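Side-chain contacts in putative branched-chain amino acid ABC transporter (Chromobacterium violaceum, PDB 4PYR), which probably belongs to the LppC lipoproteins of periplasmic-binding-protein fold, binds glutathione and may regulate the activity of a partner enzyme: residues E27-V32 against L253-Y258; D33-L38 against L260-A265; M222-M227 against P231-Y236; Y236-A241 against Q246-Y251. All blocks are in the same frame, centred on the assembly; numbering follows the deposited sequence.

Contact 1 (E27-V32 against L253-Y258); sequences EAAAQV and LGIDAY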
loop_
_atom_site.group_PDB
_atom_site.type_symbol
_atom_site.label_atom_id
_atom_site.label_comp_id
_atom_site.label_asym_id
_atom_site.label_seq_id
_atom_site.Cartn_x
_atom_site.Cartn_y
_atom_site.Cartn_z
ATOM N N GLU A 27 8.835 2.742 -15.647
ATOM C CA GLU A 27 9.876 3.223 -16.589
ATOM C C GLU A 27 11.181 3.491 -15.840
ATOM O O GLU A 27 12.258 3.056 -16.270
ATOM C CB GLU A 27 9.479 4.561 -17.258
ATOM C CG GLU A 27 8.358 4.502 -18.290
ATOM C CD GLU A 27 8.719 3.848 -19.624
ATOM O OE1 GLU A 27 9.920 3.771 -20.010
ATOM O OE2 GLU A 27 7.769 3.399 -20.301
ATOM N N ALA A 28 11.103 4.233 -14.739
ATOM C CA ALA A 28 12.319 4.543 -13.946
ATOM C C ALA A 28 13.100 3.247 -13.564
ATOM O O ALA A 28 14.329 3.182 -13.661
ATOM C CB ALA A 28 11.955 5.326 -12.695
ATOM N N ALA A 29 12.372 2.230 -13.123
ATOM C CA ALA A 29 12.985 1.003 -12.684
ATOM C C ALA A 29 13.573 0.265 -13.926
ATOM O O ALA A 29 14.667 -0.301 -13.847
ATOM C CB ALA A 29 11.975 0.133 -11.973
ATOM N N ALA A 30 12.846 0.273 -15.050
ATOM C CA ALA A 30 13.354 -0.351 -16.262
ATOM C C ALA A 30 14.654 0.291 -16.739
ATOM O O ALA A 30 15.588 -0.395 -17.184
ATOM C CB ALA A 30 12.313 -0.276 -17.375
ATOM N N GLN A 31 14.745 1.611 -16.666
ATOM C CA GLN A 31 15.950 2.281 -17.086
ATOM C C GLN A 31 17.173 1.949 -16.211
ATOM O O GLN A 31 18.271 1.849 -16.712
ATOM C CB GLN A 31 15.685 3.783 -17.126
ATOM C CG GLN A 31 14.793 4.128 -18.289
ATOM C CD GLN A 31 14.282 5.553 -18.258
ATOM O OE1 GLN A 31 14.820 6.403 -17.543
ATOM N NE2 GLN A 31 13.234 5.825 -19.047
ATOM N N VAL A 32 16.955 1.728 -14.930
ATOM C CA VAL A 32 18.023 1.386 -14.017
ATOM C C VAL A 32 18.391 -0.080 -14.156
ATOM O O VAL A 32 19.541 -0.416 -14.375
ATOM C CB VAL A 32 17.639 1.681 -12.575
ATOM C CG1 VAL A 32 18.679 1.127 -11.632
ATOM C CG2 VAL A 32 17.530 3.172 -12.349
ATOM N N LEU A 253 5.170 2.330 -6.210
ATOM C CA LEU A 253 4.415 1.120 -6.567
ATOM C C LEU A 253 4.851 0.659 -7.943
ATOM O O LEU A 253 5.002 -0.558 -8.183
ATOM C CB LEU A 253 2.901 1.430 -6.515
ATOM C CG LEU A 253 1.992 0.249 -6.858
ATOM C CD1 LEU A 253 2.094 -0.811 -5.800
ATOM C CD2 LEU A 253 0.560 0.761 -7.003
ATOM N N GLY A 254 5.018 1.596 -8.864
ATOM C CA GLY A 254 5.522 1.297 -10.211
ATOM C C GLY A 254 6.889 0.643 -10.233
ATOM O O GLY A 254 7.134 -0.344 -10.975
ATOM N N ILE A 255 7.795 1.164 -9.401
ATOM C CA ILE A 255 9.124 0.582 -9.306
ATOM C C ILE A 255 8.973 -0.869 -8.880
ATOM O O ILE A 255 9.568 -1.754 -9.514
ATOM C CB ILE A 255 10.001 1.329 -8.297
ATOM C CG1 ILE A 255 10.350 2.704 -8.899
ATOM C CG2 ILE A 255 11.234 0.523 -7.907
ATOM C CD1 ILE A 255 11.017 3.623 -7.932
ATOM N N ASP A 256 8.306 -1.130 -7.786
ATOM C CA ASP A 256 8.198 -2.549 -7.324
ATOM C C ASP A 256 7.397 -3.440 -8.277
ATOM O O ASP A 256 7.684 -4.646 -8.339
ATOM C CB ASP A 256 7.616 -2.623 -5.931
ATOM C CG ASP A 256 8.632 -2.326 -4.842
ATOM O OD1 ASP A 256 9.844 -2.159 -5.112
ATOM O OD2 ASP A 256 8.214 -2.284 -3.685
ATOM N N ALA A 257 6.459 -2.878 -9.034
ATOM C CA ALA A 257 5.674 -3.691 -10.011
ATOM C C ALA A 257 6.644 -4.190 -11.104
ATOM O O ALA A 257 6.589 -5.358 -11.509
ATOM C CB ALA A 257 4.530 -2.870 -10.623
ATOM N N TYR A 258 7.513 -3.289 -11.600
ATOM C CA TYR A 258 8.526 -3.646 -12.528
ATOM C C TYR A 258 9.388 -4.778 -11.933
ATOM O O TYR A 258 9.603 -5.810 -12.590
ATOM C CB TYR A 258 9.432 -2.483 -12.848
ATOM C CG TYR A 258 10.578 -2.938 -13.719
ATOM C CD1 TYR A 258 10.462 -2.926 -15.072
ATOM C CD2 TYR A 258 11.803 -3.359 -13.175
ATOM C CE1 TYR A 258 11.536 -3.319 -15.897
ATOM C CE2 TYR A 258 12.853 -3.774 -13.975
ATOM C CZ TYR A 258 12.703 -3.762 -15.325
ATOM O OH TYR A 258 13.723 -4.202 -16.147
#
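I255 and Y258 of helix 245-265 close on A29 and A30 of helix 16-33, the axes of the two segments passing 8.1 Å apart at a crossing angle of -49°. The contact packs two helices of a periplasmic-binding-protein-like fold that lie more than 200 residues apart in the chain. Segment 253-258 begins with L253, which touches the bound glutathione and not helix 16-33. I255 follows: its CG2 branch, anti to the backbone N, comes within 4.2 Å of A29 CB, and I255 O lies 3.9 Å from A29 CB. The ring of Y236 packs against both I255 and A29, so the small methyl of A29 is enclosed by more than the facing helix. One turn further on, Y258 supplies the rest of the contact. With CG anti to the backbone N (chi1 174°), its phenol reaches across the interface. The peptide link between A29 and A30 sits over one ring face, A30 N being 3.8 Å above the plane of the Y258 ring. The two alanine methyls take different parts of the ring: A29 CB meets Y258 CD2 at 3.7 Å, near the root of the side chain, whereas A30 CB touches Y258 CE1 at 3.5 Å, toward the hydroxyl. Y258 OH is hydrogen-bonded to S35 OG in the turn after helix 16-33. The apolar, mostly buried chemistry implies an interface held by shape and dispersion, with its polar grip displaced to the phenol hydroxyl.

Contact 2 (D33-L38 against L260-A265); sequences DQSAEL and LAVQLA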
loop_
_atom_site.group_PDB
_atom_site.type_symbol
_atom_site.label_atom_id
_atom_site.label_comp_id
_atom_site.label_asym_id
_atom_site.label_seq_id
_atom_site.Cartn_x
_atom_site.Cartn_y
_atom_site.Cartn_z
ATOM N N ASP A 33 17.395 -0.930 -14.026
ATOM C CA ASP A 33 17.673 -2.349 -13.918
ATOM C C ASP A 33 17.979 -2.995 -15.248
ATOM O O ASP A 33 18.759 -3.947 -15.283
ATOM C CB ASP A 33 16.446 -3.041 -13.294
ATOM C CG ASP A 33 16.317 -2.798 -11.815
ATOM O OD1 ASP A 33 17.135 -2.097 -11.177
ATOM O OD2 ASP A 33 15.392 -3.383 -11.268
ATOM N N GLN A 34 17.353 -2.533 -16.331
ATOM C CA GLN A 34 17.646 -3.032 -17.709
ATOM C C GLN A 34 17.613 -4.517 -17.870
ATOM O O GLN A 34 18.413 -5.114 -18.615
ATOM C CB GLN A 34 18.951 -2.559 -18.146
ATOM C CG GLN A 34 18.874 -1.084 -18.345
ATOM C CD GLN A 34 20.243 -0.632 -18.444
ATOM O OE1 GLN A 34 20.831 -0.746 -19.519
ATOM N NE2 GLN A 34 20.846 -0.326 -17.295
ATOM N N SER A 35 16.635 -5.069 -17.173
ATOM C CA SER A 35 16.410 -6.492 -17.114
ATOM C C SER A 35 15.178 -6.912 -17.955
ATOM O O SER A 35 14.857 -8.098 -18.023
ATOM C CB SER A 35 16.287 -6.875 -15.629
ATOM O OG SER A 35 15.422 -5.957 -14.959
ATOM N N ALA A 36 14.537 -5.958 -18.645
ATOM C CA ALA A 36 13.327 -6.226 -19.418
ATOM C C ALA A 36 13.042 -5.129 -20.439
ATOM O O ALA A 36 13.479 -3.966 -20.290
ATOM C CB ALA A 36 12.108 -6.369 -18.503
ATOM N N GLU A 37 12.262 -5.507 -21.443
ATOM C CA GLU A 37 11.705 -4.589 -22.418
ATOM C C GLU A 37 10.277 -4.294 -22.050
ATOM O O GLU A 37 9.567 -5.174 -21.617
ATOM C CB GLU A 37 11.749 -5.214 -23.801
ATOM C CG GLU A 37 11.308 -4.276 -24.919
ATOM C CD GLU A 37 11.687 -4.782 -26.307
ATOM O OE1 GLU A 37 12.653 -5.580 -26.440
ATOM O OE2 GLU A 37 11.014 -4.368 -27.289
ATOM N N LEU A 38 9.847 -3.045 -22.181
ATOM C CA LEU A 38 8.468 -2.688 -21.932
ATOM C C LEU A 38 7.649 -2.646 -23.236
ATOM O O LEU A 38 8.111 -2.154 -24.266
ATOM C CB LEU A 38 8.409 -1.309 -21.262
ATOM C CG LEU A 38 9.186 -1.130 -19.960
ATOM C CD1 LEU A 38 8.985 0.307 -19.398
ATOM C CD2 LEU A 38 8.797 -2.118 -18.909
ATOM N N LEU A 260 8.907 -6.919 -9.422
ATOM C CA LEU A 260 8.155 -8.186 -9.254
ATOM C C LEU A 260 7.856 -8.851 -10.573
ATOM O O LEU A 260 7.982 -10.086 -10.688
ATOM C CB LEU A 260 6.854 -7.971 -8.516
ATOM C CG LEU A 260 6.907 -7.853 -7.032
ATOM C CD1 LEU A 260 5.481 -7.570 -6.558
ATOM C CD2 LEU A 260 7.417 -9.120 -6.409
ATOM N N ALA A 261 7.477 -8.069 -11.576
ATOM C CA ALA A 261 7.218 -8.623 -12.913
ATOM C C ALA A 261 8.417 -9.352 -13.435
ATOM O O ALA A 261 8.291 -10.469 -13.970
ATOM C CB ALA A 261 6.819 -7.525 -13.873
ATOM N N VAL A 262 9.601 -8.777 -13.279
ATOM C CA VAL A 262 10.815 -9.441 -13.751
ATOM C C VAL A 262 11.005 -10.787 -13.048
ATOM O O VAL A 262 11.346 -11.772 -13.694
ATOM C CB VAL A 262 12.071 -8.562 -13.567
ATOM C CG1 VAL A 262 13.314 -9.348 -13.869
ATOM C CG2 VAL A 262 11.973 -7.340 -14.483
ATOM N N GLN A 263 10.734 -10.851 -11.744
ATOM C CA GLN A 263 10.852 -12.111 -11.021
ATOM C C GLN A 263 9.785 -13.136 -11.430
ATOM O O GLN A 263 10.090 -14.375 -11.525
ATOM C CB GLN A 263 10.874 -11.844 -9.525
ATOM C CG GLN A 263 11.963 -10.840 -9.119
ATOM C CD GLN A 263 13.364 -11.249 -9.521
ATOM O OE1 GLN A 263 14.170 -10.451 -10.069
ATOM N NE2 GLN A 263 13.674 -12.507 -9.252
ATOM N N LEU A 264 8.558 -12.621 -11.649
ATOM C CA LEU A 264 7.413 -13.480 -12.008
ATOM C C LEU A 264 7.575 -14.100 -13.383
ATOM O O LEU A 264 7.001 -15.184 -13.672
ATOM C CB LEU A 264 6.118 -12.682 -11.969
ATOM C CG LEU A 264 5.608 -12.417 -10.547
ATOM C CD1 LEU A 264 4.532 -11.338 -10.511
ATOM C CD2 LEU A 264 5.091 -13.706 -9.908
ATOM N N ALA A 265 8.343 -13.451 -14.236
ATOM C CA ALA A 265 8.622 -13.987 -15.556
ATOM C C ALA A 265 9.633 -15.120 -15.475
ATOM O O ALA A 265 9.633 -15.992 -16.327
ATOM C CB ALA A 265 9.123 -12.904 -16.487
#
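V262 of helix 245-265 packs against S35 and A36, where helix 16-33 gives way to strand 36-42. This is a helix-on-sheet contact at the rim of a Rossmann-like lobe of the periplasmic-binding-protein type, strand 36-42 being the outermost strand beside 2-8. The whole contact buries only 101 Å². Its packed part is one methyl of the valine, V262 CG2, wedged against the hydroxyl of S35 and the methyl of A36. V262 CG1 stands anti to the backbone N (chi1 172°), which leaves CG2 as the branch that faces the turn; it lies 4.1 Å from A36 CB, methyl against methyl. The loose side is the surface, where S35 and V262 are both partly exposed and CG1 is marginal; the chain neighbours Q34 and E37 are exposed as well. The backbone of E37 pairs with V2 and I4 and so fixes the strand that presents A36. S35 holds its OG between the backbone N and the carbonyl carbon (chi1 46°), a rotation that leads it toward helix 245-265, its hydroxyl being taken up by Y258. The same oxygen borders the valine: S35 OG is 3.7 Å from V262 CG2 and 4.1 Å from V262 CG1.

Contact 3 (M222-M227 against P231-Y236); sequences MPWFLM and PAVQRY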
loop_
_atom_site.group_PDB
_atom_site.type_symbol
_atom_site.label_atom_id
_atom_site.label_comp_id
_atom_site.label_asym_id
_atom_site.label_seq_id
_atom_site.Cartn_x
_atom_site.Cartn_y
_atom_site.Cartn_z
HETATM N N MSE A 222 6.433 3.280 3.636
HETATM C CA MSE A 222 7.378 2.725 2.711
HETATM C C MSE A 222 8.826 3.013 3.002
HETATM O O MSE A 222 9.179 4.126 3.361
HETATM C CB MSE A 222 7.148 3.325 1.342
HETATM C CG MSE A 222 5.762 3.029 0.822
HETATM SE SE MSE A 222 5.769 3.614 -1.045
HETATM C CE MSE A 222 4.002 2.777 -1.393
ATOM N N PRO A 223 9.712 2.027 2.790
ATOM C CA PRO A 223 11.171 2.297 2.737
ATOM C C PRO A 223 11.514 3.472 1.835
ATOM O O PRO A 223 12.453 4.251 2.144
ATOM C CB PRO A 223 11.744 0.989 2.165
ATOM C CG PRO A 223 10.781 -0.016 2.646
ATOM C CD PRO A 223 9.409 0.606 2.535
ATOM N N TRP A 224 10.737 3.640 0.767
ATOM C CA TRP A 224 10.960 4.722 -0.170
ATOM C C TRP A 224 11.066 6.099 0.541
ATOM O O TRP A 224 11.860 6.968 0.107
ATOM C CB TRP A 224 9.836 4.739 -1.202
ATOM C CG TRP A 224 10.041 5.741 -2.295
ATOM C CD1 TRP A 224 9.299 6.865 -2.537
ATOM C CD2 TRP A 224 11.021 5.674 -3.330
ATOM N NE1 TRP A 224 9.778 7.511 -3.656
ATOM C CE2 TRP A 224 10.829 6.793 -4.165
ATOM C CE3 TRP A 224 12.056 4.796 -3.618
ATOM C CZ2 TRP A 224 11.648 7.056 -5.248
ATOM C CZ3 TRP A 224 12.852 5.057 -4.710
ATOM C CH2 TRP A 224 12.640 6.154 -5.503
ATOM N N PHE A 225 10.259 6.286 1.587
ATOM C CA PHE A 225 10.297 7.513 2.396
ATOM C C PHE A 225 11.183 7.387 3.638
ATOM O O PHE A 225 11.866 8.349 4.038
ATOM C CB PHE A 225 8.867 7.890 2.859
ATOM C CG PHE A 225 7.883 8.078 1.724
ATOM C CD1 PHE A 225 8.079 9.002 0.749
ATOM C CD2 PHE A 225 6.753 7.302 1.666
ATOM C CE1 PHE A 225 7.158 9.169 -0.273
ATOM C CE2 PHE A 225 5.851 7.427 0.630
ATOM C CZ PHE A 225 6.039 8.373 -0.327
ATOM N N LEU A 226 11.153 6.242 4.304
ATOM C CA LEU A 226 11.735 6.118 5.636
ATOM C C LEU A 226 13.183 5.592 5.692
ATOM O O LEU A 226 13.795 5.664 6.751
ATOM C CB LEU A 226 10.851 5.226 6.509
ATOM C CG LEU A 226 9.458 5.763 6.764
ATOM C CD1 LEU A 226 8.659 4.784 7.590
ATOM C CD2 LEU A 226 9.531 7.130 7.438
HETATM N N MSE A 227 13.676 5.001 4.601
HETATM C CA MSE A 227 14.967 4.319 4.619
HETATM C C MSE A 227 15.772 4.750 3.425
HETATM O O MSE A 227 15.933 4.004 2.472
HETATM C CB MSE A 227 14.681 2.812 4.578
HETATM C CG MSE A 227 14.025 2.347 5.860
HETATM SE SE MSE A 227 13.812 0.374 5.763
HETATM C CE MSE A 227 15.708 -0.156 5.819
ATOM N N PRO A 231 19.170 -0.446 0.142
ATOM C CA PRO A 231 19.879 -0.658 -1.126
ATOM C C PRO A 231 19.004 -0.458 -2.372
ATOM O O PRO A 231 19.440 0.058 -3.381
ATOM C CB PRO A 231 20.388 -2.114 -0.999
ATOM C CG PRO A 231 19.528 -2.733 0.051
ATOM C CD PRO A 231 19.218 -1.628 1.014
ATOM N N ALA A 232 17.741 -0.875 -2.312
ATOM C CA ALA A 232 16.861 -0.657 -3.452
ATOM C C ALA A 232 16.377 0.780 -3.552
ATOM O O ALA A 232 16.289 1.336 -4.635
ATOM C CB ALA A 232 15.672 -1.623 -3.392
ATOM N N VAL A 233 16.058 1.379 -2.410
ATOM C CA VAL A 233 15.583 2.737 -2.418
ATOM C C VAL A 233 16.643 3.621 -3.113
ATOM O O VAL A 233 16.305 4.387 -3.989
ATOM C CB VAL A 233 15.290 3.253 -1.015
ATOM C CG1 VAL A 233 15.020 4.755 -1.062
ATOM C CG2 VAL A 233 14.120 2.525 -0.411
ATOM N N GLN A 234 17.910 3.421 -2.782
ATOM C CA GLN A 234 18.997 4.279 -3.312
ATOM C C GLN A 234 19.221 4.200 -4.793
ATOM O O GLN A 234 19.641 5.160 -5.418
ATOM C CB GLN A 234 20.335 3.868 -2.681
ATOM C CG GLN A 234 20.429 4.099 -1.234
ATOM C CD GLN A 234 21.817 3.838 -0.735
ATOM O OE1 GLN A 234 22.556 2.999 -1.247
ATOM N NE2 GLN A 234 22.181 4.579 0.246
ATOM N N ARG A 235 19.005 3.040 -5.401
ATOM C CA ARG A 235 19.396 2.926 -6.791
ATOM C C ARG A 235 18.405 3.521 -7.790
ATOM O O ARG A 235 18.737 3.686 -8.947
ATOM C CB ARG A 235 19.772 1.474 -7.170
ATOM C CG ARG A 235 18.657 0.485 -7.186
ATOM C CD ARG A 235 19.154 -0.772 -7.909
ATOM N NE ARG A 235 18.099 -1.748 -7.964
ATOM C CZ ARG A 235 17.951 -2.714 -7.063
ATOM N NH1 ARG A 235 18.820 -2.803 -6.060
ATOM N NH2 ARG A 235 16.933 -3.586 -7.168
ATOM N N TYR A 236 17.185 3.844 -7.366
ATOM C CA TYR A 236 16.227 4.417 -8.315
ATOM C C TYR A 236 16.085 5.926 -8.135
ATOM O O TYR A 236 16.125 6.418 -7.010
ATOM C CB TYR A 236 14.857 3.762 -8.148
ATOM C CG TYR A 236 14.898 2.274 -8.319
ATOM C CD1 TYR A 236 15.075 1.711 -9.578
ATOM C CD2 TYR A 236 14.813 1.443 -7.244
ATOM C CE1 TYR A 236 15.220 0.348 -9.738
ATOM C CE2 TYR A 236 14.915 0.055 -7.397
ATOM C CZ TYR A 236 15.130 -0.472 -8.656
ATOM O OH TYR A 236 15.273 -1.843 -8.823
#
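W224 meets V233 and Y236 obliquely through the CE3, CZ3 and CH2 atoms of its six-membered ring. W224 CE3 lies 3.9 Å from V233 CG1, while the next ring atom, W224 CZ3, comes within 3.6 Å of V233 O. W224 CH2 is 3.8 Å from Y236 O, and the side chains of W224 and Y236 cross at about a right angle, with Y236 CB 4.2 Å from W224 CZ3. With CG anti to the backbone N, chi1 of -174° carries the indole toward segment 231-236, and chi2 of -113° turns its six-membered ring inward. V233 turns its other methyl to helix 223-226. V233 CG2 presses on the main chain there, at 3.5 Å from P223 O, and V233 CB lies 3.6 Å from M227 O, so the isopropyl group is held between the two ends of that helix and the indole. P223 adds its CB, 3.8 Å from V233 CG2. M227, present as selenomethionine, is the first residue past the helix and meets V233 through its backbone oxygen. The result is the packing of a short helix against the weakly bonded helical turn that follows it. Around it, W224 NE1 is hydrogen-bonded to E248 OE2 of helix 245-265, Y236 OH is hydrogen-bonded to D33 OD2, P223 and M227 touch P295 of strand 290-298, and the ring of Y236 packs on A29 and V32 of helix 16-33.

Contact 4 (Y236-A241 against Q246-Y251); sequences YPRPAA and QTERLY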
loop_
_atom_site.group_PDB
_atom_site.type_symbol
_atom_site.label_atom_id
_atom_site.label_comp_id
_atom_site.label_asym_id
_atom_site.label_seq_id
_atom_site.Cartn_x
_atom_site.Cartn_y
_atom_site.Cartn_z
ATOM N N TYR A 236 17.185 3.844 -7.366
ATOM C CA TYR A 236 16.227 4.417 -8.315
ATOM C C TYR A 236 16.085 5.926 -8.135
ATOM O O TYR A 236 16.125 6.418 -7.010
ATOM C CB TYR A 236 14.857 3.762 -8.148
ATOM C CG TYR A 236 14.898 2.274 -8.319
ATOM C CD1 TYR A 236 15.075 1.711 -9.578
ATOM C CD2 TYR A 236 14.813 1.443 -7.244
ATOM C CE1 TYR A 236 15.220 0.348 -9.738
ATOM C CE2 TYR A 236 14.915 0.055 -7.397
ATOM C CZ TYR A 236 15.130 -0.472 -8.656
ATOM O OH TYR A 236 15.273 -1.843 -8.823
ATOM N N PRO A 237 15.906 6.642 -9.246
ATOM C CA PRO A 237 15.800 8.104 -9.112
ATOM C C PRO A 237 14.488 8.499 -8.435
ATOM O O PRO A 237 13.484 7.779 -8.537
ATOM C CB PRO A 237 15.826 8.593 -10.567
ATOM C CG PRO A 237 15.140 7.478 -11.300
ATOM C CD PRO A 237 15.736 6.204 -10.648
ATOM N N ARG A 238 14.529 9.610 -7.704
ATOM C CA ARG A 238 13.313 10.167 -7.120
ATOM C C ARG A 238 12.480 10.697 -8.291
ATOM O O ARG A 238 13.025 10.956 -9.383
ATOM C CB ARG A 238 13.630 11.275 -6.125
ATOM C CG ARG A 238 14.686 10.945 -5.082
ATOM C CD ARG A 238 14.367 9.744 -4.232
ATOM N NE ARG A 238 13.185 9.938 -3.385
ATOM C CZ ARG A 238 12.780 9.091 -2.445
ATOM N NH1 ARG A 238 11.685 9.387 -1.750
ATOM N NH2 ARG A 238 13.434 7.941 -2.213
ATOM N N PRO A 239 11.160 10.879 -8.103
ATOM C CA PRO A 239 10.400 11.460 -9.219
ATOM C C PRO A 239 10.881 12.870 -9.549
ATOM O O PRO A 239 11.364 13.627 -8.680
ATOM C CB PRO A 239 8.936 11.486 -8.723
ATOM C CG PRO A 239 8.929 10.949 -7.352
ATOM C CD PRO A 239 10.332 10.591 -6.917
ATOM N N ALA A 240 10.775 13.191 -10.834
ATOM C CA ALA A 240 11.098 14.497 -11.352
ATOM C C ALA A 240 10.230 15.542 -10.663
ATOM O O ALA A 240 10.727 16.521 -10.190
ATOM C CB ALA A 240 10.876 14.534 -12.860
ATOM N N ALA A 241 8.923 15.284 -10.574
ATOM C CA ALA A 241 8.011 16.215 -9.920
ATOM C C ALA A 241 7.936 15.879 -8.442
ATOM O O ALA A 241 7.881 14.711 -8.062
ATOM C CB ALA A 241 6.622 16.152 -10.543
ATOM N N GLN A 246 0.877 10.693 -1.272
ATOM C CA GLN A 246 -0.127 9.803 -1.888
ATOM C C GLN A 246 0.329 9.368 -3.269
ATOM O O GLN A 246 0.441 8.174 -3.586
ATOM C CB GLN A 246 -1.465 10.547 -1.982
ATOM C CG GLN A 246 -2.722 9.719 -2.228
ATOM C CD GLN A 246 -3.986 10.542 -2.050
ATOM O OE1 GLN A 246 -4.240 11.479 -2.812
ATOM N NE2 GLN A 246 -4.784 10.204 -1.043
ATOM N N THR A 247 0.628 10.356 -4.092
ATOM C CA THR A 247 1.073 10.148 -5.462
ATOM C C THR A 247 2.458 9.475 -5.614
ATOM O O THR A 247 2.648 8.572 -6.428
ATOM C CB THR A 247 1.085 11.469 -6.217
ATOM O OG1 THR A 247 -0.193 12.096 -6.076
ATOM C CG2 THR A 247 1.379 11.271 -7.647
ATOM N N GLU A 248 3.443 9.959 -4.860
ATOM C CA GLU A 248 4.758 9.353 -4.838
ATOM C C GLU A 248 4.679 7.884 -4.412
ATOM O O GLU A 248 5.488 7.088 -4.872
ATOM C CB GLU A 248 5.683 10.124 -3.920
ATOM C CG GLU A 248 7.090 9.591 -3.998
ATOM C CD GLU A 248 8.165 10.586 -3.617
ATOM O OE1 GLU A 248 7.842 11.671 -3.101
ATOM O OE2 GLU A 248 9.350 10.263 -3.860
ATOM N N ARG A 249 3.704 7.516 -3.570
ATOM C CA ARG A 249 3.510 6.099 -3.259
ATOM C C ARG A 249 3.218 5.343 -4.550
ATOM O O ARG A 249 3.616 4.192 -4.646
ATOM C CB ARG A 249 2.431 5.821 -2.185
ATOM C CG ARG A 249 2.892 6.170 -0.760
ATOM C CD ARG A 249 1.921 5.801 0.361
ATOM N NE ARG A 249 2.398 6.500 1.531
ATOM C CZ ARG A 249 1.942 7.691 1.912
ATOM N NH1 ARG A 249 0.911 8.258 1.283
ATOM N NH2 ARG A 249 2.486 8.293 2.955
ATOM N N LEU A 250 2.522 5.971 -5.501
ATOM C CA LEU A 250 2.191 5.291 -6.767
ATOM C C LEU A 250 3.406 5.147 -7.657
ATOM O O LEU A 250 3.541 4.182 -8.379
ATOM C CB LEU A 250 1.081 5.990 -7.543
ATOM C CG LEU A 250 -0.262 6.103 -6.827
ATOM C CD1 LEU A 250 -1.179 7.065 -7.558
ATOM C CD2 LEU A 250 -0.894 4.712 -6.708
ATOM N N TYR A 251 4.322 6.105 -7.612
ATOM C CA TYR A 251 5.597 5.996 -8.328
ATOM C C TYR A 251 6.405 4.811 -7.791
ATOM O O TYR A 251 6.917 3.970 -8.581
ATOM C CB TYR A 251 6.368 7.314 -8.139
ATOM C CG TYR A 251 7.750 7.366 -8.753
ATOM C CD1 TYR A 251 7.933 7.686 -10.108
ATOM C CD2 TYR A 251 8.888 7.131 -7.983
ATOM C CE1 TYR A 251 9.213 7.785 -10.666
ATOM C CE2 TYR A 251 10.178 7.194 -8.529
ATOM C CZ TYR A 251 10.347 7.536 -9.857
ATOM O OH TYR A 251 11.607 7.628 -10.410
HETATM O O HOH W 1 11.627 12.318 -3.361
HETATM O O HOH W 2 10.112 11.851 -1.255
#
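Y251 OH gives its hydrogen to P237 O at 2.7 Å, reaching the oxygen with a C=O...donor angle of 132° and from 48° above the carbonyl plane. The second polar link is a salt bridge, R238 NH1 to E248 OE2 at 3.3 Å, in which the guanidinium and carboxylate planes are turned 63° apart. Two waters reinforce it, both in plane at the guanidinium edge. Water 1 accepts from R238 NE at 2.8 Å and donates to E248 OE2; water 2 accepts from R238 NH1 at 3.0 Å and donates to E248 OE1 at 2.9 Å. Bends at chi2 and chi3 turn the arginine toward E248 and W224, and E248, extended beyond CG, comes to meet it. With R238, the waters and the NE1 of W224 about it, the buried carboxylate is probably kept ionised. Outward from the charges, P239 wedges between glutamate and tyrosine: P239 CD is 3.2 Å from E248 OE2, and P239 CG makes a CH-pi contact 4.0 Å from the centroid of the Y251 ring, over its face. Residues 237-239 of the loop thus lie against E248 and Y251, in the first half of helix 245-265; R238 makes a cation-pi contact with W224 of helix 223-226, its NH2 bonding to W224 O, and Y251 rests on S24 and A28 of helix 16-33.

Overall arrangement
Helix 245-265 is the common element: contacts 1, 2 and 4 lie along it, and contact 3 packs against its flank. Contacts 1 and 2, about 9 Å apart between centres, join it to helix 16-33 and strand 36-42, more than 200 residues earlier. Contacts 3 and 4 follow one another within the intervening chain, share Y236, and have centres about 11 Å apart. The centre of contact 2, at the rim, lies about 19 Å from theirs, though D33 still reaches Y236. Together they bring the late part of the chain onto the N-terminal parallel sheet's lobe; contact 1 holds L253 of the glutathione pocket, and contact 2 lies apart from it.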